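Probable outer membrane protein (Pseudomonas aeruginosa, PDB 3DWO) probably carries long-chain fatty acids or other hydrophobic compounds across the outer membrane as a FadL-type beta-barrel channel. Local coordinates at residues R43-K57 with Q90-V104. Sequence-based numbering, arbitrary orientation.
Sequences RIAQLTVNYADIDIK and QAGFGAWLPTGFLVV. With C8E ((hydroxyethyloxy)tri(ethyloxy)octane), chain E; C8E ((hydroxyethyloxy)tri(ethyloxy)octane), chain L.
Tyr-51 and Trp-96 meet on the outer face of the FadL-family beta-barrel, where strand 44-57 pairs antiparallel with strand 93-104. With CG of Tyr-51 anti to the backbone N (chi1 -176°), its ring edge is turned onto the indole. CD2 of Tyr-51 lies over the centre of the indole, 3.4 Å from CE2 of Trp-96. With the planes 64° apart and the phenol edge directed at the indole face, the pair is T-shaped (edge-to-face). Val-49 runs alongside the same indole, its CG2 3.6 Å from CE3 of Trp-96. At the other end of the phenol, OH of Tyr-51 rests 3.2 Å from CA of Gly-94, directly on the backbone.

The register is fixed by regular backbone pairs from Ile-44/Val-103 to Ile-54/Phe-93. On the inner face, CB of Ile-54 sits over the Phe-93 ring, 4.1 Å from its centroid, a CH-pi contact displaced toward the rim. Phe-93 reaches it because CG is set between the backbone N and the carbonyl carbon (chi1 57°). A detergent molecule in the barrel continues this apolar surface: its chain packs on Ala-52 and Leu-97, consistent with an interior suited to hydrophobic ligands. Farther along, a polar patch of Asn-50, Thr-48, Thr-99 and Gln-46 follows. One water bridges OE1 of Gln-46 and OG1 of Thr-48, while another joins OG1 of Thr-99 to ND2 of Asn-50, weakly at the amide. NE2 of Gln-46 bonds to Thr-440 and OD1 of Asn-50 to Ser-436, both on the adjoining strand 423-441.

Beyond the regular ladder, Gln-90 substitutes a side-chain carbonyl for a backbone one. OE1 of Gln-90 accepts across the strands from N of Ile-56 at 3.0 Å. The same oxygen takes N of Gly-92, within its own segment, at 2.7 Å.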
ATOM      1  N   ARG A  43      13.435  15.982  24.276  1.00 50.36           N
ATOM      2  CA  ARG A  43      14.017  15.369  23.090  1.00 48.90           C
ATOM      3  C   ARG A  43      13.768  13.870  23.103  1.00 46.62           C
ATOM      4  O   ARG A  43      14.054  13.201  24.094  1.00 46.35           O
ATOM      5  CB  ARG A  43      15.528  15.590  23.042  1.00 51.10           C
ATOM      6  CG  ARG A  43      15.993  17.019  22.866  1.00 55.56           C
ATOM      7  CD  ARG A  43      17.508  17.021  22.713  1.00 59.21           C
ATOM      8  NE  ARG A  43      18.069  18.350  22.488  1.00 63.06           N
ATOM      9  CZ  ARG A  43      19.338  18.568  22.148  1.00 65.48           C
ATOM     10  NH1 ARG A  43      20.170  17.545  21.994  1.00 66.27           N
ATOM     11  NH2 ARG A  43      19.776  19.808  21.959  1.00 65.95           N
ATOM     12  N   ILE A  44      13.248  13.343  22.000  1.00 43.79           N
ATOM     13  CA  ILE A  44      12.986  11.918  21.903  1.00 40.93           C
ATOM     14  C   ILE A  44      13.413  11.372  20.545  1.00 39.28           C
ATOM     15  O   ILE A  44      13.106  11.952  19.498  1.00 38.44           O
ATOM     16  CB  ILE A  44      11.490  11.602  22.117  1.00 41.76           C
ATOM     17  CG1 ILE A  44      10.999  12.251  23.409  1.00 42.99           C
ATOM     18  CG2 ILE A  44      11.287  10.096  22.222  1.00 41.48           C
ATOM     19  CD1 ILE A  44       9.536  11.994  23.707  1.00 44.35           C
ATOM     20  N   ALA A  45      14.144  10.263  20.580  1.00 37.21           N
ATOM     21  CA  ALA A  45      14.620   9.584  19.380  1.00 35.66           C
ATOM     22  C   ALA A  45      14.023   8.185  19.454  1.00 35.53           C
ATOM     23  O   ALA A  45      14.070   7.545  20.504  1.00 35.42           O
ATOM     24  CB  ALA A  45      16.138   9.512  19.380  1.00 33.71           C
ATOM     25  N   GLN A  46      13.463   7.705  18.349  1.00 34.85           N
ATOM     26  CA  GLN A  46      12.831   6.391  18.353  1.00 34.44           C
ATOM     27  C   GLN A  46      12.989   5.619  17.049  1.00 34.32           C
ATOM     28  O   GLN A  46      12.868   6.181  15.962  1.00 34.03           O
ATOM     29  CB  GLN A  46      11.344   6.561  18.665  1.00 33.96           C
ATOM     30  CG  GLN A  46      10.542   5.279  18.734  1.00 34.87           C
ATOM     31  CD  GLN A  46       9.064   5.552  18.957  1.00 34.39           C
ATOM     32  OE1 GLN A  46       8.401   6.170  18.121  1.00 33.11           O
ATOM     33  NE2 GLN A  46       8.544   5.103  20.091  1.00 32.13           N
ATOM     34  N   LEU A  47      13.260   4.325  17.169  1.00 33.51           N
ATOM     35  CA  LEU A  47      13.405   3.461  16.010  1.00 34.43           C
ATOM     36  C   LEU A  47      12.467   2.271  16.135  1.00 34.03           C
ATOM     37  O   LEU A  47      12.419   1.607  17.171  1.00 32.86           O
ATOM     38  CB  LEU A  47      14.839   2.952  15.876  1.00 36.34           C
ATOM     39  CG  LEU A  47      14.992   1.864  14.803  1.00 40.01           C
ATOM     40  CD1 LEU A  47      14.601   2.416  13.435  1.00 41.03           C
ATOM     41  CD2 LEU A  47      16.427   1.359  14.782  1.00 41.40           C
ATOM     42  N   THR A  48      11.723   2.006  15.069  1.00 32.36           N
ATOM     43  CA  THR A  48      10.788   0.895  15.044  1.00 30.98           C
ATOM     44  C   THR A  48      11.115  -0.026  13.878  1.00 30.50           C
ATOM     45  O   THR A  48      11.502   0.427  12.802  1.00 27.82           O
ATOM     46  CB  THR A  48       9.329   1.387  14.879  1.00 31.96           C
ATOM     47  OG1 THR A  48       8.921   2.099  16.057  1.00 32.79           O
ATOM     48  CG2 THR A  48       8.386   0.206  14.648  1.00 29.78           C
ATOM     49  N   VAL A  49      10.971  -1.326  14.105  1.00 30.49           N
ATOM     50  CA  VAL A  49      11.211  -2.306  13.066  1.00 30.47           C
ATOM     51  C   VAL A  49      10.082  -3.332  13.107  1.00 30.89           C
ATOM     52  O   VAL A  49       9.898  -4.037  14.101  1.00 30.12           O
ATOM     53  CB  VAL A  49      12.563  -3.002  13.255  1.00 32.35           C
ATOM     54  CG1 VAL A  49      12.677  -3.549  14.663  1.00 36.44           C
ATOM     55  CG2 VAL A  49      12.709  -4.112  12.242  1.00 33.57           C
ATOM     56  N   ASN A  50       9.314  -3.392  12.023  1.00 29.62           N
ATOM     57  CA  ASN A  50       8.193  -4.322  11.928  1.00 28.13           C
ATOM     58  C   ASN A  50       8.479  -5.390  10.900  1.00 28.50           C
ATOM     59  O   ASN A  50       9.254  -5.185   9.966  1.00 28.12           O
ATOM     60  CB  ASN A  50       6.917  -3.616  11.456  1.00 27.56           C
ATOM     61  CG  ASN A  50       6.607  -2.371  12.235  1.00 28.29           C
ATOM     62  OD1 ASN A  50       6.255  -2.432  13.408  1.00 29.10           O
ATOM     63  ND2 ASN A  50       6.727  -1.220  11.579  1.00 29.16           N
ATOM     64  N   TYR A  51       7.835  -6.533  11.075  1.00 27.83           N
ATOM     65  CA  TYR A  51       7.946  -7.603  10.110  1.00 27.68           C
ATOM     66  C   TYR A  51       6.512  -7.982   9.798  1.00 27.00           C
ATOM     67  O   TYR A  51       5.767  -8.424  10.679  1.00 25.63           O
ATOM     68  CB  TYR A  51       8.701  -8.808  10.659  1.00 28.77           C
ATOM     69  CG  TYR A  51       8.878  -9.871   9.606  1.00 29.62           C
ATOM     70  CD1 TYR A  51       7.973 -10.926   9.488  1.00 31.41           C
ATOM     71  CD2 TYR A  51       9.918  -9.788   8.684  1.00 30.97           C
ATOM     72  CE1 TYR A  51       8.102 -11.874   8.475  1.00 33.02           C
ATOM     73  CE2 TYR A  51      10.057 -10.728   7.665  1.00 32.64           C
ATOM     74  CZ  TYR A  51       9.149 -11.768   7.566  1.00 33.99           C
ATOM     75  OH  TYR A  51       9.292 -12.702   6.560  1.00 37.04           O
ATOM     76  N   ALA A  52       6.123  -7.780   8.548  1.00 25.92           N
ATOM     77  CA  ALA A  52       4.771  -8.082   8.120  1.00 26.03           C
ATOM     78  C   ALA A  52       4.739  -9.376   7.338  1.00 27.32           C
ATOM     79  O   ALA A  52       5.474  -9.551   6.365  1.00 27.81           O
ATOM     80  CB  ALA A  52       4.226  -6.951   7.280  1.00 24.92           C
ATOM     81  N   ASP A  53       3.883 -10.282   7.789  1.00 27.93           N
ATOM     82  CA  ASP A  53       3.711 -11.575   7.163  1.00 29.56           C
ATOM     83  C   ASP A  53       2.324 -11.579   6.544  1.00 28.66           C
ATOM     84  O   ASP A  53       1.318 -11.581   7.252  1.00 27.07           O
ATOM     85  CB  ASP A  53       3.843 -12.679   8.211  1.00 33.44           C
ATOM     86  CG  ASP A  53       3.556 -14.045   7.646  1.00 37.93           C
ATOM     87  OD1 ASP A  53       4.018 -14.327   6.520  1.00 42.18           O
ATOM     88  OD2 ASP A  53       2.874 -14.838   8.329  1.00 43.48           O
ATOM     89  N   ILE A  54       2.285 -11.570   5.215  1.00 27.93           N
ATOM     90  CA  ILE A  54       1.033 -11.532   4.475  1.00 27.85           C
ATOM     91  C   ILE A  54       0.821 -12.786   3.635  1.00 27.13           C
ATOM     92  O   ILE A  54       1.687 -13.187   2.859  1.00 26.08           O
ATOM     93  CB  ILE A  54       0.984 -10.295   3.547  1.00 28.48           C
ATOM     94  CG1 ILE A  54       1.344  -9.033   4.339  1.00 31.26           C
ATOM     95  CG2 ILE A  54      -0.394 -10.163   2.927  1.00 30.65           C
ATOM     96  CD1 ILE A  54       0.469  -8.775   5.559  1.00 31.71           C
ATOM     97  N   ASP A  55      -0.351 -13.388   3.796  1.00 27.13           N
ATOM     98  CA  ASP A  55      -0.713 -14.604   3.085  1.00 27.81           C
ATOM     99  C   ASP A  55      -1.765 -14.263   2.040  1.00 26.46           C
ATOM    100  O   ASP A  55      -2.785 -13.658   2.365  1.00 27.16           O
ATOM    101  CB  ASP A  55      -1.293 -15.611   4.072  1.00 33.40           C
ATOM    102  CG  ASP A  55      -1.285 -17.018   3.539  1.00 40.32           C
ATOM    103  OD1 ASP A  55      -0.212 -17.659   3.584  1.00 46.18           O
ATOM    104  OD2 ASP A  55      -2.342 -17.484   3.069  1.00 44.53           O
ATOM    105  N   ILE A  56      -1.530 -14.661   0.793  1.00 24.30           N
ATOM    106  CA  ILE A  56      -2.475 -14.384  -0.290  1.00 24.24           C
ATOM    107  C   ILE A  56      -2.695 -15.615  -1.165  1.00 24.09           C
ATOM    108  O   ILE A  56      -1.734 -16.233  -1.631  1.00 24.45           O
ATOM    109  CB  ILE A  56      -1.966 -13.256  -1.223  1.00 23.99           C
ATOM    110  CG1 ILE A  56      -1.683 -11.988  -0.426  1.00 22.37           C
ATOM    111  CG2 ILE A  56      -2.999 -12.982  -2.305  1.00 25.22           C
ATOM    112  CD1 ILE A  56      -0.923 -10.924  -1.221  1.00 23.46           C
ATOM    113  N   LYS A  57      -3.957 -15.957  -1.397  1.00 22.62           N
ATOM    114  CA  LYS A  57      -4.293 -17.108  -2.222  1.00 23.28           C
ATOM    115  C   LYS A  57      -5.543 -16.883  -3.071  1.00 22.42           C
ATOM    116  O   LYS A  57      -6.403 -16.067  -2.740  1.00 22.07           O
ATOM    117  CB  LYS A  57      -4.514 -18.345  -1.353  1.00 25.07           C
ATOM    118  CG  LYS A  57      -3.271 -18.892  -0.684  1.00 29.47           C
ATOM    119  CD  LYS A  57      -3.642 -20.120   0.131  1.00 35.30           C
ATOM    120  CE  LYS A  57      -2.483 -20.614   0.991  1.00 39.23           C
ATOM    121  NZ  LYS A  57      -2.933 -21.726   1.882  1.00 39.13           N
ATOM    122  N   GLN A  90       1.005 -19.620  -3.385  1.00 20.23           N
ATOM    123  CA  GLN A  90       1.027 -18.625  -2.314  1.00 20.46           C
ATOM    124  C   GLN A  90       1.697 -17.346  -2.864  1.00 20.38           C
ATOM    125  O   GLN A  90       2.904 -17.320  -3.120  1.00 18.83           O
ATOM    126  CB  GLN A  90       1.812 -19.194  -1.125  1.00 23.20           C
ATOM    127  CG  GLN A  90       2.201 -18.171  -0.067  1.00 25.93           C
ATOM    128  CD  GLN A  90       1.004 -17.474   0.534  1.00 23.35           C
ATOM    129  OE1 GLN A  90       0.946 -16.250   0.571  1.00 20.60           O
ATOM    130  NE2 GLN A  90       0.039 -18.254   1.010  1.00 25.66           N
ATOM    131  N   ALA A  91       0.906 -16.294  -3.046  1.00 18.48           N
ATOM    132  CA  ALA A  91       1.399 -15.037  -3.603  1.00 18.29           C
ATOM    133  C   ALA A  91       1.809 -14.002  -2.557  1.00 18.38           C
ATOM    134  O   ALA A  91       2.197 -12.878  -2.902  1.00 20.28           O
ATOM    135  CB  ALA A  91       0.332 -14.444  -4.535  1.00 18.67           C
ATOM    136  N   GLY A  92       1.725 -14.387  -1.285  1.00 18.47           N
ATOM    137  CA  GLY A  92       2.083 -13.500  -0.194  1.00 15.74           C
ATOM    138  C   GLY A  92       3.576 -13.275  -0.023  1.00 17.92           C
ATOM    139  O   GLY A  92       4.388 -13.743  -0.828  1.00 15.34           O
ATOM    140  N   PHE A  93       3.938 -12.573   1.048  1.00 17.27           N
ATOM    141  CA  PHE A  93       5.332 -12.258   1.329  1.00 19.12           C
ATOM    142  C   PHE A  93       5.571 -12.001   2.810  1.00 20.27           C
ATOM    143  O   PHE A  93       4.657 -12.039   3.632  1.00 20.93           O
ATOM    144  CB  PHE A  93       5.733 -10.986   0.584  1.00 17.51           C
ATOM    145  CG  PHE A  93       4.869  -9.798   0.928  1.00 21.47           C
ATOM    146  CD1 PHE A  93       3.625  -9.624   0.320  1.00 20.19           C
ATOM    147  CD2 PHE A  93       5.267  -8.888   1.902  1.00 20.88           C
ATOM    148  CE1 PHE A  93       2.788  -8.559   0.680  1.00 22.25           C
ATOM    149  CE2 PHE A  93       4.442  -7.822   2.271  1.00 22.51           C
ATOM    150  CZ  PHE A  93       3.198  -7.659   1.657  1.00 22.47           C
ATOM    151  N   GLY A  94       6.832 -11.725   3.114  1.00 21.90           N
ATOM    152  CA  GLY A  94       7.269 -11.388   4.450  1.00 21.12           C
ATOM    153  C   GLY A  94       8.168 -10.200   4.164  1.00 22.56           C
ATOM    154  O   GLY A  94       8.980 -10.265   3.237  1.00 23.46           O
ATOM    155  N   ALA A  95       8.027  -9.112   4.911  1.00 23.10           N
ATOM    156  CA  ALA A  95       8.862  -7.940   4.672  1.00 23.41           C
ATOM    157  C   ALA A  95       9.195  -7.167   5.939  1.00 25.25           C
ATOM    158  O   ALA A  95       8.450  -7.192   6.915  1.00 24.10           O
ATOM    159  CB  ALA A  95       8.178  -7.015   3.673  1.00 24.96           C
ATOM    160  N   TRP A  96      10.332  -6.481   5.915  1.00 25.71           N
ATOM    161  CA  TRP A  96      10.750  -5.671   7.046  1.00 28.15           C
ATOM    162  C   TRP A  96      10.391  -4.225   6.744  1.00 29.28           C
ATOM    163  O   TRP A  96      10.560  -3.767   5.618  1.00 29.46           O
ATOM    164  CB  TRP A  96      12.261  -5.775   7.265  1.00 29.31           C
ATOM    165  CG  TRP A  96      12.710  -7.130   7.679  1.00 30.10           C
ATOM    166  CD1 TRP A  96      13.132  -8.138   6.867  1.00 30.14           C
ATOM    167  CD2 TRP A  96      12.725  -7.650   9.010  1.00 31.10           C
ATOM    168  NE1 TRP A  96      13.406  -9.263   7.612  1.00 32.65           N
ATOM    169  CE2 TRP A  96      13.164  -8.988   8.931  1.00 33.26           C
ATOM    170  CE3 TRP A  96      12.405  -7.113  10.266  1.00 32.82           C
ATOM    171  CZ2 TRP A  96      13.292  -9.803  10.063  1.00 34.16           C
ATOM    172  CZ3 TRP A  96      12.531  -7.921  11.392  1.00 32.95           C
ATOM    173  CH2 TRP A  96      12.971  -9.253  11.281  1.00 33.97           C
ATOM    174  N   LEU A  97       9.885  -3.513   7.745  1.00 29.89           N
ATOM    175  CA  LEU A  97       9.521  -2.115   7.573  1.00 31.74           C
ATOM    176  C   LEU A  97      10.009  -1.275   8.734  1.00 32.03           C
ATOM    177  O   LEU A  97       9.438  -1.304   9.828  1.00 31.00           O
ATOM    178  CB  LEU A  97       8.011  -1.941   7.443  1.00 33.69           C
ATOM    179  CG  LEU A  97       7.383  -2.349   6.116  1.00 36.94           C
ATOM    180  CD1 LEU A  97       7.177  -3.853   6.082  1.00 38.64           C
ATOM    181  CD2 LEU A  97       6.058  -1.619   5.959  1.00 37.51           C
ATOM    182  N   PRO A  98      11.082  -0.509   8.505  1.00 31.49           N
ATOM    183  CA  PRO A  98      11.675   0.358   9.518  1.00 31.27           C
ATOM    184  C   PRO A  98      10.913   1.672   9.579  1.00 31.36           C
ATOM    185  O   PRO A  98      10.250   2.059   8.618  1.00 30.29           O
ATOM    186  CB  PRO A  98      13.090   0.549   8.999  1.00 32.49           C
ATOM    187  CG  PRO A  98      12.849   0.679   7.519  1.00 32.22           C
ATOM    188  CD  PRO A  98      11.850  -0.444   7.248  1.00 31.74           C
ATOM    189  N   THR A  99      11.010   2.347  10.715  1.00 31.95           N
ATOM    190  CA  THR A  99      10.360   3.630  10.907  1.00 33.21           C
ATOM    191  C   THR A  99      11.144   4.379  11.980  1.00 33.76           C
ATOM    192  O   THR A  99      11.519   3.806  13.004  1.00 34.18           O
ATOM    193  CB  THR A  99       8.893   3.453  11.336  1.00 35.52           C
ATOM    194  OG1 THR A  99       8.134   2.939  10.231  1.00 37.67           O
ATOM    195  CG2 THR A  99       8.299   4.778  11.771  1.00 37.11           C
ATOM    196  N   GLY A 100      11.417   5.655  11.724  1.00 32.46           N
ATOM    197  CA  GLY A 100      12.171   6.448  12.677  1.00 30.46           C
ATOM    198  C   GLY A 100      11.534   7.789  12.982  1.00 29.83           C
ATOM    199  O   GLY A 100      11.006   8.452  12.089  1.00 28.00           O
ATOM    200  N   PHE A 101      11.583   8.188  14.249  1.00 29.18           N
ATOM    201  CA  PHE A 101      11.013   9.462  14.663  1.00 29.42           C
ATOM    202  C   PHE A 101      11.945  10.205  15.607  1.00 31.77           C
ATOM    203  O   PHE A 101      12.574   9.614  16.491  1.00 31.61           O
ATOM    204  CB  PHE A 101       9.669   9.252  15.361  1.00 28.71           C
ATOM    205  CG  PHE A 101       8.610   8.653  14.481  1.00 28.41           C
ATOM    206  CD1 PHE A 101       8.064   9.385  13.430  1.00 25.96           C
ATOM    207  CD2 PHE A 101       8.147   7.359  14.711  1.00 26.12           C
ATOM    208  CE1 PHE A 101       7.067   8.836  12.620  1.00 27.80           C
ATOM    209  CE2 PHE A 101       7.154   6.802  13.912  1.00 27.01           C
ATOM    210  CZ  PHE A 101       6.611   7.540  12.862  1.00 27.17           C
ATOM    211  N   LEU A 102      12.026  11.512  15.410  1.00 32.08           N
ATOM    212  CA  LEU A 102      12.855  12.355  16.249  1.00 33.60           C
ATOM    213  C   LEU A 102      12.104  13.650  16.517  1.00 33.63           C
ATOM    214  O   LEU A 102      11.631  14.308  15.589  1.00 34.88           O
ATOM    215  CB  LEU A 102      14.190  12.651  15.560  1.00 32.75           C
ATOM    216  CG  LEU A 102      15.093  13.637  16.303  1.00 34.58           C
ATOM    217  CD1 LEU A 102      15.460  13.076  17.668  1.00 34.41           C
ATOM    218  CD2 LEU A 102      16.336  13.896  15.477  1.00 34.76           C
ATOM    219  N   VAL A 103      11.972  13.999  17.791  1.00 33.33           N
ATOM    220  CA  VAL A 103      11.292  15.227  18.169  1.00 33.14           C
ATOM    221  C   VAL A 103      12.227  16.059  19.037  1.00 33.75           C
ATOM    222  O   VAL A 103      12.756  15.578  20.040  1.00 30.36           O
ATOM    223  CB  VAL A 103       9.996  14.944  18.939  1.00 33.42           C
ATOM    224  CG1 VAL A 103       9.376  16.256  19.393  1.00 33.40           C
ATOM    225  CG2 VAL A 103       9.024  14.180  18.052  1.00 32.06           C
ATOM    226  N   VAL A 104      12.423  17.309  18.633  1.00 34.25           N
ATOM    227  CA  VAL A 104      13.312  18.221  19.338  1.00 35.75           C
ATOM    228  C   VAL A 104      12.644  19.562  19.615  1.00 36.42           C
ATOM    229  O   VAL A 104      12.534  20.403  18.720  1.00 35.64           O
ATOM    230  CB  VAL A 104      14.584  18.495  18.508  1.00 35.29           C
ATOM    231  CG1 VAL A 104      15.518  19.410  19.271  1.00 35.18           C
ATOM    232  CG2 VAL A 104      15.272  17.188  18.163  1.00 35.78           C
TER
HETATM  233  C1  C8E E 455       8.171  -4.288   0.222  1.00 56.73           C
HETATM  234  C2  C8E E 455       6.753  -4.615   0.279  1.00 55.98           C
HETATM  235  C3  C8E E 455       5.929  -3.611   0.946  1.00 56.21           C
HETATM  236  C4  C8E E 455       5.728  -4.050   2.316  1.00 56.05           C
HETATM  237  C5  C8E E 455       4.306  -3.863   2.671  1.00 57.13           C
HETATM  238  C6  C8E E 455       4.157  -3.848   4.109  1.00 57.82           C
HETATM  239  C7  C8E E 455       2.714  -3.919   4.212  1.00 57.67           C
HETATM  240  C8  C8E E 455       2.381  -4.881   5.270  1.00 59.25           C
HETATM  241  O9  C8E E 455       1.175  -4.968   5.997  1.00 60.92           O
HETATM  242  C10 C8E E 455       0.746  -3.873   6.780  1.00 60.89           C
HETATM  243  C11 C8E E 455      -0.549  -4.327   7.379  1.00 62.22           C
HETATM  244  O12 C8E E 455      -1.486  -4.713   6.353  1.00 62.26           O
HETATM  245  C13 C8E E 455      -2.631  -5.484   6.816  1.00 62.83           C
HETATM  246  C14 C8E E 455      -3.404  -6.565   5.996  1.00 62.71           C
HETATM  247  O15 C8E E 455      -2.932  -7.717   5.241  1.00 63.27           O
HETATM  248  C16 C8E E 455      -2.665  -7.360   3.868  1.00 63.68           C
HETATM  249  C17 C8E E 455      -3.864  -7.525   2.921  1.00 64.61           C
HETATM  250  O18 C8E E 455      -3.955  -8.579   1.943  1.00 64.80           O
HETATM  251  C19 C8E E 455      -3.386  -8.195   0.659  1.00 65.14           C
HETATM  252  C20 C8E E 455      -4.235  -8.019  -0.652  1.00 64.97           C
HETATM  253  O21 C8E E 455      -4.514  -6.694  -1.113  1.00 64.70           O
HETATM  254  C1  C8E L 462      15.005  10.509  10.069  1.00 55.31           C
HETATM  255  C2  C8E L 462      15.180  10.422  11.511  1.00 55.10           C
HETATM  256  C3  C8E L 462      14.905   9.103  12.080  1.00 55.80           C
HETATM  257  C4  C8E L 462      15.182   9.185  13.502  1.00 55.84           C
HETATM  258  C5  C8E L 462      16.148   8.118  13.861  1.00 57.20           C
HETATM  259  C6  C8E L 462      16.286   8.027  15.300  1.00 56.71           C
HETATM  260  O   HOH W   1       9.546   4.682  15.596  1.00 43.46           O
HETATM  261  O   HOH W   2       5.878   1.644  11.201  1.00 47.29           O